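Local coordinates for signal transduction histidine-protein kinase/phosphatase MprB (Mycobacterium hassiacum, PDB 6BLK) that probably autophosphorylates on a histidine with ATP as a two-component sensor kinase, of which this chain is the ATP-binding catalytic domain, at residues E32-S44 with T147-M158. Residues are numbered along the deposited sequence; the frame is centred on the assembly and turned at random.
Sequences EVTVTPWQVIGDS and TAIHIVLPGRPM. With ATP (adenosine-5'-triphosphate), chain E.
Leu153 opens the contact on two fronts: its CB lies 4.0 Å from Val40 CG2, the two side chains crossing at about a right angle, and its carbonyl O accepts a weak, bent hydrogen bond from Trp38 NE1. In Val40 CG1 is anti to the backbone N (chi1 173°) and CG2 lies beside that N, facing the end of strand 147-154; CG2 also approaches Pro154 O at 3.4 Å. The same Pro154 O accepts from a water that in turn accepts from Ile41 N, so a water joins the two backbones where the direct strand pairing ends. At Gly155 the chain bends past the indole of Trp38. Gly155 C sits 3.2 Å above the plane of the Trp38 ring, offset toward the rim, and Gly155 CA makes a CH···O contact to Gln39 O. Arg156 forms the hydrogen-bonded antiparallel pair with Gln39, its N donating to Gln39 O and its O accepting from Gln39 N (2.9 Å, 171°). Arg156 O also lies over a face of the Trp38 ring. On the other side of the ribbon the Gln39 and Arg156 side chains run side by side, with Gln39 OE1 against the aliphatic CD at 3.4 Å and the amide and guanidinium planes 88° apart. Pro157, paired with Trp38 without hydrogen bonds, rests CD 3.5 Å from Trp38 CZ3. Met158 N donates to Pro37 O from above the carbonyl plane, while its CG and SD pack on Gln39 CB. Trp38 also touches Leu72 and Ala80, tying this corner to neighbouring strands. Well away from the nucleotide, the C-terminal tail thus turns off strand 147-154 and adds a short antiparallel strand to the end of strand 30-40, within the alpha/beta sandwich of the GHKL (Bergerat) ATPase fold.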
ATOM      1  N   GLU A  32       9.033  -3.120  -8.855  1.00 18.42           N
ATOM      2  CA  GLU A  32      10.152  -3.841  -8.277  1.00 20.49           C
ATOM      3  C   GLU A  32       9.629  -4.571  -7.054  1.00 17.57           C
ATOM      4  O   GLU A  32       9.379  -3.947  -6.016  1.00 20.92           O
ATOM      5  CB  GLU A  32      11.284  -2.884  -7.910  1.00 21.96           C
ATOM      6  CG  GLU A  32      11.840  -2.136  -9.120  1.00 36.92           C
ATOM      7  CD  GLU A  32      12.883  -1.100  -8.756  1.00 41.18           C
ATOM      8  OE1 GLU A  32      12.711  -0.406  -7.730  1.00 50.64           O
ATOM      9  OE2 GLU A  32      13.877  -0.975  -9.509  1.00 52.27           O
ATOM     10  N   VAL A  33       9.461  -5.886  -7.174  1.00 21.46           N
ATOM     11  CA  VAL A  33       8.700  -6.669  -6.212  1.00 15.28           C
ATOM     12  C   VAL A  33       9.655  -7.579  -5.465  1.00 20.95           C
ATOM     13  O   VAL A  33      10.440  -8.311  -6.076  1.00 22.66           O
ATOM     14  CB  VAL A  33       7.572  -7.465  -6.894  1.00 17.59           C
ATOM     15  CG1 VAL A  33       6.702  -8.164  -5.879  1.00 23.04           C
ATOM     16  CG2 VAL A  33       6.740  -6.557  -7.716  1.00 20.10           C
ATOM     17  N   THR A  34       9.636  -7.475  -4.140  1.00 13.82           N
ATOM     18  CA  THR A  34      10.439  -8.330  -3.268  1.00 10.61           C
ATOM     19  C   THR A  34       9.538  -8.748  -2.104  1.00 14.32           C
ATOM     20  O   THR A  34       9.349  -7.972  -1.167  1.00 18.50           O
ATOM     21  CB  THR A  34      11.677  -7.609  -2.757  1.00 14.05           C
ATOM     22  OG1 THR A  34      12.356  -6.981  -3.856  1.00 28.71           O
ATOM     23  CG2 THR A  34      12.615  -8.578  -2.079  1.00 26.70           C
ATOM     24  N   VAL A  35       9.000  -9.966  -2.148  1.00 17.30           N
ATOM     25  CA  VAL A  35       7.970 -10.391  -1.191  1.00 11.96           C
ATOM     26  C   VAL A  35       8.435 -11.669  -0.507  1.00 13.97           C
ATOM     27  O   VAL A  35       8.544 -12.727  -1.142  1.00 19.86           O
ATOM     28  CB  VAL A  35       6.609 -10.579  -1.880  1.00 14.97           C
ATOM     29  CG1 VAL A  35       5.552 -11.101  -0.969  1.00 15.37           C
ATOM     30  CG2 VAL A  35       6.148  -9.238  -2.420  1.00 18.62           C
ATOM     31  N   THR A  36       8.732 -11.572   0.784  1.00 13.80           N
ATOM     32  CA  THR A  36       8.997 -12.799   1.512  0.52 15.02           C
ATOM     33  C   THR A  36       7.674 -13.513   1.803  1.00 15.90           C
ATOM     34  O   THR A  36       6.658 -12.873   2.060  1.00 15.23           O
ATOM     35  CB  THR A  36       9.753 -12.524   2.811  0.52 18.57           C
ATOM     36  OG1 THR A  36      10.488 -13.701   3.202  0.52 18.22           O
ATOM     37  CG2 THR A  36       8.813 -12.145   3.935  0.52 14.16           C
ATOM     38  N   PRO A  37       7.658 -14.850   1.730  1.00 15.16           N
ATOM     39  CA  PRO A  37       6.418 -15.595   2.023  1.00 10.30           C
ATOM     40  C   PRO A  37       5.900 -15.314   3.427  1.00 11.16           C
ATOM     41  O   PRO A  37       6.594 -15.550   4.432  1.00 15.92           O
ATOM     42  CB  PRO A  37       6.831 -17.064   1.872  1.00 16.44           C
ATOM     43  CG  PRO A  37       7.999 -17.006   0.892  1.00 14.68           C
ATOM     44  CD  PRO A  37       8.719 -15.741   1.223  1.00 18.07           C
ATOM     45  N   TRP A  38       4.640 -14.885   3.480  1.00 14.83           N
ATOM     46  CA  TRP A  38       3.994 -14.439   4.719  1.00 11.05           C
ATOM     47  C   TRP A  38       2.514 -14.798   4.709  1.00 10.80           C
ATOM     48  O   TRP A  38       1.783 -14.435   3.795  1.00 13.80           O
ATOM     49  CB  TRP A  38       4.164 -12.939   4.910  1.00  9.43           C
ATOM     50  CG  TRP A  38       3.878 -12.457   6.273  1.00 10.31           C
ATOM     51  CD1 TRP A  38       2.809 -11.705   6.711  1.00 14.41           C
ATOM     52  CD2 TRP A  38       4.709 -12.678   7.404  1.00 11.18           C
ATOM     53  NE1 TRP A  38       2.926 -11.483   8.071  1.00 12.19           N
ATOM     54  CE2 TRP A  38       4.079 -12.077   8.518  1.00  9.84           C
ATOM     55  CE3 TRP A  38       5.911 -13.351   7.591  1.00 11.51           C
ATOM     56  CZ2 TRP A  38       4.633 -12.111   9.781  1.00 14.86           C
ATOM     57  CZ3 TRP A  38       6.462 -13.393   8.838  1.00 13.76           C
ATOM     58  CH2 TRP A  38       5.818 -12.767   9.932  1.00 17.97           C
ATOM     59  N   GLN A  39       2.051 -15.424   5.779  1.00 11.53           N
ATOM     60  CA  GLN A  39       0.656 -15.831   5.911  1.00 11.88           C
ATOM     61  C   GLN A  39       0.001 -14.987   6.998  1.00 12.56           C
ATOM     62  O   GLN A  39       0.546 -14.846   8.090  1.00 13.68           O
ATOM     63  CB  GLN A  39       0.528 -17.317   6.271  1.00 18.52           C
ATOM     64  CG  GLN A  39      -0.912 -17.757   6.501  1.00 18.57           C
ATOM     65  CD  GLN A  39      -1.024 -19.119   7.147  1.00 26.28           C
ATOM     66  OE1 GLN A  39      -1.005 -19.249   8.370  1.00 31.61           O
ATOM     67  NE2 GLN A  39      -1.130 -20.141   6.328  1.00 30.44           N
ATOM     68  N   VAL A  40      -1.131 -14.384   6.661  1.00 13.72           N
ATOM     69  CA  VAL A  40      -1.927 -13.585   7.581  1.00 12.03           C
ATOM     70  C   VAL A  40      -3.254 -14.302   7.760  1.00 13.03           C
ATOM     71  O   VAL A  40      -3.770 -14.895   6.811  1.00 18.10           O
ATOM     72  CB  VAL A  40      -2.143 -12.159   7.033  1.00 13.44           C
ATOM     73  CG1 VAL A  40      -3.122 -11.378   7.923  1.00 22.54           C
ATOM     74  CG2 VAL A  40      -0.790 -11.409   6.893  1.00 12.80           C
ATOM     75  N   ILE A  41      -3.798 -14.278   8.978  1.00 16.03           N
ATOM     76  CA  ILE A  41      -5.126 -14.831   9.227  1.00 19.92           C
ATOM     77  C   ILE A  41      -6.115 -13.692   9.051  1.00 15.27           C
ATOM     78  O   ILE A  41      -6.021 -12.667   9.733  1.00 21.23           O
ATOM     79  CB  ILE A  41      -5.238 -15.455  10.631  1.00 22.01           C
ATOM     80  CG1 ILE A  41      -4.119 -16.482  10.894  1.00 18.63           C
ATOM     81  CG2 ILE A  41      -6.630 -16.093  10.806  1.00 20.83           C
ATOM     82  CD1 ILE A  41      -4.122 -17.654   9.971  1.00 21.08           C
ATOM     83  N   GLY A  42      -7.027 -13.848   8.119  1.00 15.36           N
ATOM     84  CA  GLY A  42      -8.045 -12.849   7.901  1.00 20.60           C
ATOM     85  C   GLY A  42      -8.812 -13.038   6.614  1.00 16.76           C
ATOM     86  O   GLY A  42      -9.173 -14.158   6.222  1.00 17.16           O
ATOM     87  N   ASP A  43      -9.002 -11.918   5.911  1.00 13.45           N
ATOM     88  CA  ASP A  43      -9.976 -11.781   4.839  1.00 15.96           C
ATOM     89  C   ASP A  43      -9.201 -11.447   3.572  1.00 19.07           C
ATOM     90  O   ASP A  43      -8.764 -10.300   3.402  1.00 16.71           O
ATOM     91  CB  ASP A  43     -10.961 -10.691   5.201  1.00 15.56           C
ATOM     92  CG  ASP A  43     -12.004 -10.454   4.142  1.00 22.17           C
ATOM     93  OD1 ASP A  43     -11.836 -10.931   2.999  1.00 28.08           O
ATOM     94  OD2 ASP A  43     -12.996  -9.766   4.469  1.00 34.11           O
ATOM     95  N   SER A  44      -9.025 -12.427   2.679  1.00 16.99           N
ATOM     96  CA  SER A  44      -8.208 -12.179   1.488  1.00 21.47           C
ATOM     97  C   SER A  44      -8.798 -11.079   0.611  1.00 20.54           C
ATOM     98  O   SER A  44      -8.056 -10.324  -0.016  1.00 19.38           O
ATOM     99  CB  SER A  44      -8.013 -13.468   0.677  1.00 20.27           C
ATOM    100  OG  SER A  44      -9.235 -13.978   0.180  1.00 31.46           O
ATOM    101  N   THR A 147       6.354   8.821  -2.234  1.00 11.16           N
ATOM    102  CA  THR A 147       5.632   8.378  -1.041  1.00 12.83           C
ATOM    103  C   THR A 147       5.958   6.933  -0.721  1.00 16.45           C
ATOM    104  O   THR A 147       6.078   6.085  -1.609  1.00 12.53           O
ATOM    105  CB  THR A 147       4.119   8.507  -1.235  1.00 17.12           C
ATOM    106  OG1 THR A 147       3.795   9.851  -1.570  1.00 17.57           O
ATOM    107  CG2 THR A 147       3.345   8.171   0.047  1.00 17.00           C
ATOM    108  N   ALA A 148       6.042   6.642   0.573  1.00 14.73           N
ATOM    109  CA  ALA A 148       6.160   5.290   1.079  1.00  9.40           C
ATOM    110  C   ALA A 148       4.985   5.063   2.010  1.00 12.47           C
ATOM    111  O   ALA A 148       4.778   5.839   2.946  1.00 14.36           O
ATOM    112  CB  ALA A 148       7.492   5.109   1.795  1.00 13.87           C
ATOM    113  N   ILE A 149       4.175   4.051   1.710  1.00 11.61           N
ATOM    114  CA  ILE A 149       3.148   3.584   2.630  1.00  9.56           C
ATOM    115  C   ILE A 149       3.674   2.320   3.278  1.00 12.03           C
ATOM    116  O   ILE A 149       4.008   1.357   2.577  1.00 10.20           O
ATOM    117  CB  ILE A 149       1.833   3.304   1.915  1.00  8.66           C
ATOM    118  CG1 ILE A 149       1.321   4.571   1.205  1.00 15.44           C
ATOM    119  CG2 ILE A 149       0.825   2.770   2.901  1.00 16.19           C
ATOM    120  CD1 ILE A 149       0.835   5.668   2.120  1.00 18.83           C
ATOM    121  N   HIS A 150       3.719   2.312   4.618  1.00  9.57           N
ATOM    122  CA  HIS A 150       4.261   1.209   5.390  1.00  7.19           C
ATOM    123  C   HIS A 150       3.106   0.538   6.132  1.00 14.40           C
ATOM    124  O   HIS A 150       2.415   1.197   6.920  1.00 14.11           O
ATOM    125  CB  HIS A 150       5.274   1.728   6.422  1.00 10.28           C
ATOM    126  CG  HIS A 150       6.506   2.367   5.873  1.00 16.98           C
ATOM    127  ND1 HIS A 150       7.749   1.794   6.020  1.00 13.15           N
ATOM    128  CD2 HIS A 150       6.713   3.552   5.243  1.00 17.84           C
ATOM    129  CE1 HIS A 150       8.664   2.578   5.483  1.00 15.91           C
ATOM    130  NE2 HIS A 150       8.062   3.647   4.997  1.00 15.28           N
ATOM    131  N   ILE A 151       2.935  -0.768   5.923  1.00 10.81           N
ATOM    132  CA  ILE A 151       1.872  -1.558   6.541  1.00 11.64           C
ATOM    133  C   ILE A 151       2.500  -2.728   7.285  1.00 12.59           C
ATOM    134  O   ILE A 151       3.152  -3.598   6.678  1.00 11.92           O
ATOM    135  CB  ILE A 151       0.873  -2.066   5.495  1.00 10.31           C
ATOM    136  CG1 ILE A 151       0.131  -0.877   4.862  1.00 13.37           C
ATOM    137  CG2 ILE A 151      -0.104  -3.076   6.120  1.00 14.69           C
ATOM    138  CD1 ILE A 151      -0.732  -1.223   3.683  1.00 20.14           C
ATOM    139  N   VAL A 152       2.257  -2.785   8.584  1.00  9.71           N
ATOM    140  CA  VAL A 152       2.716  -3.888   9.404  1.00 10.29           C
ATOM    141  C   VAL A 152       1.540  -4.843   9.596  1.00 11.93           C
ATOM    142  O   VAL A 152       0.452  -4.419   9.990  1.00 12.42           O
ATOM    143  CB  VAL A 152       3.277  -3.369  10.732  1.00 12.97           C
ATOM    144  CG1 VAL A 152       3.653  -4.543  11.639  1.00 12.20           C
ATOM    145  CG2 VAL A 152       4.474  -2.508  10.465  1.00 24.17           C
ATOM    146  N   LEU A 153       1.763  -6.143   9.331  1.00 10.99           N
ATOM    147  CA  LEU A 153       0.728  -7.182   9.407  1.00 11.49           C
ATOM    148  C   LEU A 153       1.215  -8.298  10.322  1.00  9.75           C
ATOM    149  O   LEU A 153       2.307  -8.847  10.110  1.00 13.58           O
ATOM    150  CB  LEU A 153       0.381  -7.786   8.049  1.00 17.98           C
ATOM    151  CG  LEU A 153      -0.354  -6.822   7.106  1.00 17.83           C
ATOM    152  CD1 LEU A 153      -0.488  -7.511   5.763  1.00 19.99           C
ATOM    153  CD2 LEU A 153      -1.711  -6.411   7.691  1.00 21.57           C
ATOM    154  N   PRO A 154       0.443  -8.690  11.320  1.00 11.77           N
ATOM    155  CA  PRO A 154       0.794  -9.898  12.062  1.00 10.88           C
ATOM    156  C   PRO A 154       0.622 -11.128  11.187  1.00 11.58           C
ATOM    157  O   PRO A 154      -0.205 -11.178  10.272  1.00 15.97           O
ATOM    158  CB  PRO A 154      -0.188  -9.900  13.238  1.00 13.79           C
ATOM    159  CG  PRO A 154      -1.331  -9.130  12.769  1.00 19.96           C
ATOM    160  CD  PRO A 154      -0.814  -8.097  11.785  1.00 12.60           C
ATOM    161  N   GLY A 155       1.441 -12.129  11.458  1.00 11.19           N
ATOM    162  CA  GLY A 155       1.279 -13.382  10.738  1.00 13.79           C
ATOM    163  C   GLY A 155       2.438 -14.312  11.007  1.00 14.06           C
ATOM    164  O   GLY A 155       3.114 -14.202  12.031  1.00 15.51           O
ATOM    165  N   ARG A 156       2.708 -15.176  10.032  1.00 12.04           N
ATOM    166  CA  ARG A 156       3.777 -16.149  10.194  1.00 12.36           C
ATOM    167  C   ARG A 156       4.515 -16.368   8.884  1.00 13.07           C
ATOM    168  O   ARG A 156       3.930 -16.259   7.799  1.00 15.26           O
ATOM    169  CB  ARG A 156       3.228 -17.477  10.731  1.00 20.30           C
ATOM    170  CG  ARG A 156       2.278 -18.192   9.846  1.00 28.56           C
ATOM    171  CD  ARG A 156       1.495 -19.252  10.634  1.00 37.60           C
ATOM    172  NE  ARG A 156       2.311 -20.418  10.956  1.00 37.36           N
ATOM    173  CZ  ARG A 156       1.820 -21.577  11.383  1.00 38.61           C
ATOM    174  NH1 ARG A 156       0.509 -21.726  11.549  1.00 28.17           N
ATOM    175  NH2 ARG A 156       2.639 -22.587  11.643  1.00 45.12           N
ATOM    176  N   PRO A 157       5.804 -16.678   8.958  1.00 14.84           N
ATOM    177  CA  PRO A 157       6.534 -17.031   7.743  1.00 13.01           C
ATOM    178  C   PRO A 157       6.016 -18.344   7.182  1.00 18.75           C
ATOM    179  O   PRO A 157       5.629 -19.263   7.921  1.00 21.79           O
ATOM    180  CB  PRO A 157       7.988 -17.129   8.224  1.00 21.73           C
ATOM    181  CG  PRO A 157       7.904 -17.392   9.621  1.00 22.15           C
ATOM    182  CD  PRO A 157       6.699 -16.648  10.112  1.00 15.78           C
ATOM    183  N   MET A 158       5.978 -18.416   5.857  1.00 19.01           N
ATOM    184  CA  MET A 158       5.521 -19.625   5.195  1.00 19.39           C
ATOM    185  C   MET A 158       6.730 -20.368   4.636  1.00 35.00           C
ATOM    186  O   MET A 158       7.768 -19.764   4.341  1.00 31.17           O
ATOM    187  CB  MET A 158       4.529 -19.300   4.080  1.00 24.59           C
ATOM    188  CG  MET A 158       3.360 -18.481   4.525  1.00 27.19           C
ATOM    189  SD  MET A 158       2.243 -18.064   3.165  1.00 28.45           S
ATOM    190  CE  MET A 158       1.548 -19.689   2.820  1.00 30.50           C
ATOM    191  OXT MET A 158       6.683 -21.589   4.467  1.00 30.58           O
TER
HETATM  192  PG  ATP E 501      -9.898   6.985  -4.414  1.00 16.53           P
HETATM  193  O1G ATP E 501      -8.692   6.256  -3.853  1.00 13.19           O
HETATM  194  O2G ATP E 501     -11.146   7.083  -3.524  1.00 14.41           O
HETATM  195  O3G ATP E 501     -10.223   6.638  -5.856  1.00 19.04           O
HETATM  196  PB  ATP E 501      -7.961   9.161  -4.121  1.00 14.36           P
HETATM  197  O1B ATP E 501      -8.026  10.647  -4.429  1.00 19.29           O
HETATM  198  O2B ATP E 501      -7.000   8.267  -4.826  1.00 11.83           O
HETATM  199  O3B ATP E 501      -9.428   8.543  -4.485  1.00 13.25           O
HETATM  200  PA  ATP E 501      -6.867   8.175  -1.583  1.00 11.69           P
HETATM  201  O1A ATP E 501      -7.569   7.986  -0.241  1.00 15.25           O
HETATM  202  O2A ATP E 501      -6.355   6.946  -2.292  1.00 13.53           O
HETATM  203  O3A ATP E 501      -7.924   9.023  -2.494  1.00 12.75           O
HETATM  204  O5' ATP E 501      -5.745   9.252  -1.374  1.00 14.45           O
HETATM  205  C5' ATP E 501      -6.043  10.493  -0.758  1.00 20.96           C
HETATM  206  C4' ATP E 501      -5.165  11.569  -1.386  1.00 19.14           C
HETATM  207  O4' ATP E 501      -3.837  11.361  -0.892  1.00 18.42           O
HETATM  208  C3' ATP E 501      -5.047  11.592  -2.915  1.00 20.17           C
HETATM  209  O3' ATP E 501      -6.107  12.351  -3.537  1.00 14.50           O
HETATM  210  C2' ATP E 501      -3.693  12.256  -3.083  1.00 17.20           C
HETATM  211  O2' ATP E 501      -3.775  13.684  -2.917  1.00 16.87           O
HETATM  212  C1' ATP E 501      -2.908  11.723  -1.905  1.00 20.14           C
HETATM  213  N9  ATP E 501      -2.124  10.514  -2.215  1.00 15.30           N
HETATM  214  C8  ATP E 501      -2.392   9.212  -1.857  1.00 15.99           C
HETATM  215  N7  ATP E 501      -1.394   8.390  -2.292  1.00 13.76           N
HETATM  216  C5  ATP E 501      -0.493   9.178  -2.920  1.00 12.87           C
HETATM  217  C6  ATP E 501       0.779   8.921  -3.556  1.00 19.30           C
HETATM  218  N6  ATP E 501       1.224   7.659  -3.638  1.00 15.23           N
HETATM  219  N1  ATP E 501       1.433   9.962  -4.070  1.00 17.54           N
HETATM  220  C2  ATP E 501       0.959  11.219  -3.995  1.00 15.01           C
HETATM  221  N3  ATP E 501      -0.201  11.533  -3.401  1.00 18.56           N
HETATM  222  C4  ATP E 501      -0.951  10.553  -2.847  1.00 18.46           C
HETATM  223  O   HOH W   1      -2.510 -12.640  11.036  1.00 19.81           O